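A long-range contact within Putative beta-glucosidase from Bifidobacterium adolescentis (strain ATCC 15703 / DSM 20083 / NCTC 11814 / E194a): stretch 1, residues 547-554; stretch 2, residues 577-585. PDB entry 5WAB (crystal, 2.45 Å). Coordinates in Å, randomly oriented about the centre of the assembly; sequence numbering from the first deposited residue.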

# COMPACT_ATOMS: atom_id res chain seq x y z
N SER A 547 -11.40 -16.70 8.99
CA SER A 547 -10.33 -17.37 9.71
C SER A 547 -10.81 -18.76 10.10
O SER A 547 -12.00 -19.08 10.01
CB SER A 547 -9.89 -16.58 10.95
OG SER A 547 -10.78 -16.78 12.03
N TYR A 548 -9.87 -19.61 10.52
CA TYR A 548 -10.25 -20.91 11.06
C TYR A 548 -10.81 -20.82 12.47
O TYR A 548 -11.36 -21.81 12.97
CB TYR A 548 -9.05 -21.86 11.05
CG TYR A 548 -8.52 -22.17 9.66
CD1 TYR A 548 -9.29 -21.95 8.53
CD2 TYR A 548 -7.23 -22.67 9.49
CE1 TYR A 548 -8.80 -22.21 7.26
CE2 TYR A 548 -6.73 -22.94 8.22
CZ TYR A 548 -7.53 -22.71 7.11
OH TYR A 548 -7.04 -22.98 5.85
N ALA A 549 -10.72 -19.66 13.12
CA ALA A 549 -11.21 -19.47 14.48
C ALA A 549 -12.43 -18.56 14.48
O ALA A 549 -12.80 -17.96 13.47
CB ALA A 549 -10.12 -18.88 15.38
N THR A 550 -13.07 -18.47 15.64
CA THR A 550 -14.18 -17.56 15.86
C THR A 550 -13.82 -16.58 16.97
O THR A 550 -13.10 -16.93 17.91
CB THR A 550 -15.48 -18.30 16.22
OG1 THR A 550 -15.29 -19.07 17.41
CG2 THR A 550 -15.90 -19.22 15.08
N PHE A 551 -14.31 -15.35 16.85
CA PHE A 551 -13.99 -14.30 17.80
C PHE A 551 -15.26 -13.55 18.19
O PHE A 551 -16.24 -13.51 17.44
CB PHE A 551 -12.94 -13.33 17.22
CG PHE A 551 -11.63 -13.99 16.89
CD1 PHE A 551 -11.45 -14.61 15.66
CD2 PHE A 551 -10.60 -14.02 17.81
CE1 PHE A 551 -10.26 -15.24 15.35
CE2 PHE A 551 -9.40 -14.65 17.50
CZ PHE A 551 -9.23 -15.26 16.27
N ALA A 552 -15.23 -12.96 19.38
CA ALA A 552 -16.33 -12.17 19.90
C ALA A 552 -15.78 -10.90 20.52
O ALA A 552 -14.73 -10.93 21.17
CB ALA A 552 -17.15 -12.95 20.94
N ILE A 553 -16.48 -9.79 20.30
CA ILE A 553 -16.08 -8.49 20.83
C ILE A 553 -17.14 -8.02 21.82
O ILE A 553 -18.33 -7.99 21.51
CB ILE A 553 -15.90 -7.46 19.70
CG1 ILE A 553 -14.74 -7.88 18.79
CG2 ILE A 553 -15.64 -6.08 20.27
CD1 ILE A 553 -14.56 -6.98 17.61
N ASP A 554 -16.69 -7.67 23.03
CA ASP A 554 -17.58 -7.10 24.03
C ASP A 554 -16.78 -6.12 24.87
O ASP A 554 -15.60 -5.86 24.60
CB ASP A 554 -18.24 -8.19 24.88
CG ASP A 554 -17.23 -9.12 25.53
OD1 ASP A 554 -16.00 -8.87 25.42
OD2 ASP A 554 -17.66 -10.10 26.18
N ASP A 577 -11.56 -23.41 19.25
CA ASP A 577 -10.49 -24.31 19.64
C ASP A 577 -9.23 -24.13 18.80
O ASP A 577 -8.32 -24.95 18.90
CB ASP A 577 -10.95 -25.77 19.55
CG ASP A 577 -12.14 -26.06 20.44
OD1 ASP A 577 -12.15 -25.57 21.58
OD2 ASP A 577 -13.05 -26.79 19.99
N VAL A 578 -9.17 -23.08 17.99
CA VAL A 578 -8.08 -22.86 17.06
C VAL A 578 -7.37 -21.56 17.41
O VAL A 578 -8.02 -20.52 17.58
CB VAL A 578 -8.57 -22.83 15.61
CG1 VAL A 578 -7.41 -22.58 14.65
CG2 VAL A 578 -9.30 -24.13 15.27
N ASP A 579 -6.05 -21.62 17.51
CA ASP A 579 -5.25 -20.42 17.71
C ASP A 579 -5.20 -19.63 16.40
O ASP A 579 -4.83 -20.17 15.36
CB ASP A 579 -3.84 -20.79 18.16
CG ASP A 579 -3.82 -21.65 19.43
OD1 ASP A 579 -4.88 -21.79 20.07
OD2 ASP A 579 -2.75 -22.19 19.77
N ALA A 580 -5.62 -18.36 16.45
CA ALA A 580 -5.65 -17.53 15.25
C ALA A 580 -5.65 -16.06 15.66
O ALA A 580 -5.88 -15.72 16.83
CB ALA A 580 -6.87 -17.85 14.38
N ALA A 581 -5.40 -15.19 14.68
CA ALA A 581 -5.34 -13.76 14.90
C ALA A 581 -6.60 -13.08 14.36
O ALA A 581 -7.16 -13.49 13.34
CB ALA A 581 -4.11 -13.15 14.23
N GLU A 582 -7.00 -12.01 15.04
CA GLU A 582 -8.14 -11.19 14.64
C GLU A 582 -7.71 -9.74 14.56
O GLU A 582 -6.91 -9.28 15.39
CB GLU A 582 -9.30 -11.35 15.64
CG GLU A 582 -10.53 -10.49 15.36
CD GLU A 582 -11.22 -10.84 14.06
OE1 GLU A 582 -12.17 -11.66 14.09
OE2 GLU A 582 -10.81 -10.30 13.01
N THR A 583 -8.22 -9.02 13.57
CA THR A 583 -7.88 -7.62 13.38
C THR A 583 -9.11 -6.77 13.67
O THR A 583 -10.03 -6.70 12.84
CB THR A 583 -7.36 -7.37 11.97
OG1 THR A 583 -6.16 -8.13 11.77
CG2 THR A 583 -7.05 -5.89 11.77
N VAL A 584 -9.12 -6.12 14.83
CA VAL A 584 -10.22 -5.25 15.22
C VAL A 584 -10.04 -3.90 14.54
O VAL A 584 -8.93 -3.36 14.47
CB VAL A 584 -10.27 -5.09 16.75
CG1 VAL A 584 -11.39 -4.15 17.17
CG2 VAL A 584 -10.43 -6.45 17.42
N GLN A 585 -11.15 -3.35 14.03
CA GLN A 585 -11.12 -2.14 13.23
C GLN A 585 -12.06 -1.11 13.85
O GLN A 585 -13.15 -1.45 14.32
CB GLN A 585 -11.52 -2.43 11.77
CG GLN A 585 -10.76 -3.62 11.17
CD GLN A 585 -11.31 -4.10 9.84
OE1 GLN A 585 -11.95 -3.34 9.11
NE2 GLN A 585 -11.05 -5.36 9.52

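The two stretches pack through side chains, and no hydrogen bond crosses between them. Strands 551-554 and 580-585 run in roughly the same direction, with 37° between them. Their axes come no closer than 9.3 Å, too far for backbone pairing as in a sheet. The backbones are nearer at the start, where the CA atoms of Ala 549 and Val 578 lie 5.3 Å apart. The gap widens to 8.7 Å between the CA atoms of Ile 553 and Val 584.

Phe 551 covers the most surface. Its ring lies against Glu 582, whose CB sits 3.6 Å from the ring centroid and almost on the ring normal. This is a CH-pi contact, made by the aliphatic part of an acidic side chain. The carboxylate is held in part within its own stretch: Thr 583 N donates to Glu 582 OE2 at 2.9 Å. At the ring edge, Phe 551 CZ approaches Ala 580 O at 3.4 Å.

Val 578 packs against the loop before the first strand. Its CG1 lies 4.0 Å from Tyr 548 CB, and its CB 4.2 Å from Ala 549 CB. Ala 549 CB also meets Ala 580 CB at 3.6 Å. At the wider end, longer side chains bridge the gap, with Ile 553 CD1 4.2 Å from Val 584 CG2.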